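Local coordinates for phospho-2-dehydro-3-deoxyheptonate aldolase/chorismate mutase (Thermus thermophilus, PDB 2D8D), which probably converts chorismate to prephenate through this chorismate mutase domain, the longer protein being also assigned 3-deoxy-7-phosphoheptulonate synthase activity, at residues K48-M53 with E76-S81. Residues are numbered along the deposited sequence; the frame is centred on the assembly and turned at random.
Sequences KREEEM and EIFKAS
Between segments 48-53 and 76-81 of helices 47-60 and 67-84, the nearest CA atoms are those of Glu50 and Phe78, 7.5 Å apart. Phe78 points its flat, apolar ring toward segment 48-53. The methyl CE of Met53 lies over one ring face, 3.9 Å from the centroid and 16° off the normal, a CH-pi contact; SD lies obliquely, 4.7 Å from the same centroid, in a Met-aromatic contact. A bend at chi3 (-72°) folds CE back over the ring, a turn that suits an unbranched, flexible methionine, while Met53 CB touches Phe78 CZ at 3.7 Å. In this all-helical chorismate mutase type II domain the pair joins the two shorter helices, and both residues also pack on Arg26 of the long helix 4-40. Replacing Phe78 by an alanine is likely to leave the Met53 methyl without its aromatic face and open a gap between the segments. Toward the more exposed side, the aliphatic CG of Glu50 lies 4.2 Å from Phe78 CD2, and its extended chain carries the carboxylate to a water, held weakly by OE2 and at 2.8 Å from Phe78 O. Met53 SD lies over one face of the Arg49 guanidinium, toward its rim, and Arg49 salt-bridges Asp13 of the second subunit.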
loop_
_atom_site.group_PDB
_atom_site.type_symbol
_atom_site.label_atom_id
_atom_site.label_comp_id
_atom_site.label_asym_id
_atom_site.label_seq_id
_atom_site.Cartn_x
_atom_site.Cartn_y
_atom_site.Cartn_z
ATOM N N LYS B 48 -9.273 18.182 -0.892
ATOM C CA LYS B 48 -8.349 18.895 -1.767
ATOM C C LYS B 48 -6.983 18.225 -1.665
ATOM O O LYS B 48 -6.334 17.952 -2.675
ATOM C CB LYS B 48 -8.233 20.364 -1.359
ATOM C CG LYS B 48 -7.168 21.128 -2.141
ATOM C CD LYS B 48 -7.114 22.578 -1.718
ATOM C CE LYS B 48 -6.102 23.392 -2.512
ATOM N NZ LYS B 48 -4.696 23.044 -2.167
ATOM N N ARG B 49 -6.558 17.963 -0.433
ATOM C CA ARG B 49 -5.275 17.316 -0.173
ATOM C C ARG B 49 -5.254 15.909 -0.768
ATOM O O ARG B 49 -4.269 15.499 -1.385
ATOM C CB ARG B 49 -5.035 17.274 1.340
ATOM C CG ARG B 49 -3.923 16.356 1.815
ATOM C CD ARG B 49 -2.550 16.727 1.278
ATOM N NE ARG B 49 -1.534 15.918 1.944
ATOM C CZ ARG B 49 -0.284 15.760 1.528
ATOM N NH1 ARG B 49 0.143 16.359 0.425
ATOM N NH2 ARG B 49 0.542 14.984 2.218
ATOM N N GLU B 50 -6.345 15.171 -0.595
ATOM C CA GLU B 50 -6.413 13.821 -1.134
ATOM C C GLU B 50 -6.268 13.827 -2.653
ATOM O O GLU B 50 -5.531 13.016 -3.216
ATOM C CB GLU B 50 -7.727 13.154 -0.718
ATOM C CG GLU B 50 -7.708 12.634 0.718
ATOM C CD GLU B 50 -9.016 11.993 1.141
ATOM O OE1 GLU B 50 -9.750 11.495 0.263
ATOM O OE2 GLU B 50 -9.303 11.973 2.356
ATOM N N GLU B 51 -6.961 14.746 -3.315
ATOM C CA GLU B 51 -6.883 14.840 -4.764
ATOM C C GLU B 51 -5.485 15.250 -5.229
ATOM O O GLU B 51 -5.018 14.814 -6.282
ATOM C CB GLU B 51 -7.932 15.828 -5.273
ATOM C CG GLU B 51 -9.345 15.262 -5.259
ATOM C CD GLU B 51 -10.411 16.316 -5.480
ATOM O OE1 GLU B 51 -10.167 17.266 -6.252
ATOM O OE2 GLU B 51 -11.505 16.184 -4.893
ATOM N N GLU B 52 -4.813 16.087 -4.449
ATOM C CA GLU B 52 -3.466 16.505 -4.811
ATOM C C GLU B 52 -2.511 15.320 -4.726
ATOM O O GLU B 52 -1.644 15.159 -5.583
ATOM C CB GLU B 52 -3.010 17.649 -3.907
ATOM C CG GLU B 52 -3.899 18.868 -4.069
ATOM C CD GLU B 52 -3.535 20.007 -3.151
ATOM O OE1 GLU B 52 -3.121 19.742 -2.004
ATOM O OE2 GLU B 52 -3.687 21.173 -3.575
ATOM N N MET B 53 -2.672 14.476 -3.711
ATOM C CA MET B 53 -1.809 13.305 -3.583
ATOM C C MET B 53 -2.079 12.338 -4.737
ATOM O O MET B 53 -1.148 11.801 -5.341
ATOM C CB MET B 53 -2.036 12.613 -2.233
ATOM C CG MET B 53 -1.603 13.472 -1.048
ATOM S SD MET B 53 -1.682 12.649 0.555
ATOM C CE MET B 53 -3.439 12.575 0.811
ATOM N N GLU B 76 -7.985 3.780 -0.970
ATOM C CA GLU B 76 -8.212 2.824 0.110
ATOM C C GLU B 76 -7.277 3.143 1.272
ATOM O O GLU B 76 -7.674 3.089 2.434
ATOM C CB GLU B 76 -7.962 1.394 -0.378
ATOM C CG GLU B 76 -9.035 0.857 -1.308
ATOM C CD GLU B 76 -10.387 0.770 -0.630
ATOM O OE1 GLU B 76 -10.478 0.104 0.423
ATOM O OE2 GLU B 76 -11.355 1.365 -1.147
ATOM N N ILE B 77 -6.033 3.480 0.950
ATOM C CA ILE B 77 -5.050 3.825 1.969
ATOM C C ILE B 77 -5.487 5.094 2.697
ATOM O O ILE B 77 -5.361 5.192 3.917
ATOM C CB ILE B 77 -3.655 4.035 1.336
ATOM C CG1 ILE B 77 -3.132 2.702 0.796
ATOM C CG2 ILE B 77 -2.690 4.622 2.358
ATOM C CD1 ILE B 77 -1.841 2.814 0.019
ATOM N N PHE B 78 -6.014 6.060 1.948
ATOM C CA PHE B 78 -6.465 7.312 2.548
ATOM C C PHE B 78 -7.704 7.077 3.409
ATOM O O PHE B 78 -7.898 7.740 4.427
ATOM C CB PHE B 78 -6.776 8.358 1.466
ATOM C CG PHE B 78 -5.607 8.684 0.570
ATOM C CD1 PHE B 78 -4.299 8.488 1.000
ATOM C CD2 PHE B 78 -5.820 9.214 -0.699
ATOM C CE1 PHE B 78 -3.220 8.812 0.177
ATOM C CE2 PHE B 78 -4.747 9.540 -1.527
ATOM C CZ PHE B 78 -3.445 9.340 -1.087
ATOM N N LYS B 79 -8.541 6.131 2.992
ATOM C CA LYS B 79 -9.751 5.798 3.735
ATOM C C LYS B 79 -9.379 5.204 5.090
ATOM O O LYS B 79 -9.953 5.564 6.119
ATOM C CB LYS B 79 -10.600 4.798 2.944
ATOM C CG LYS B 79 -11.747 4.194 3.740
ATOM C CD LYS B 79 -12.714 3.411 2.858
ATOM C CE LYS B 79 -12.049 2.225 2.179
ATOM N NZ LYS B 79 -13.028 1.454 1.360
ATOM N N ALA B 80 -8.411 4.296 5.078
ATOM C CA ALA B 80 -7.954 3.646 6.300
ATOM C C ALA B 80 -7.387 4.672 7.272
ATOM O O ALA B 80 -7.492 4.513 8.489
ATOM C CB ALA B 80 -6.899 2.598 5.966
ATOM N N SER B 81 -6.786 5.725 6.723
ATOM C CA SER B 81 -6.195 6.790 7.527
ATOM C C SER B 81 -7.252 7.587 8.287
ATOM O O SER B 81 -7.101 7.840 9.484
ATOM C CB SER B 81 -5.382 7.731 6.635
ATOM O OG SER B 81 -4.321 7.036 6.001
HETATM O O HOH W 1 -6.963 10.356 4.395
#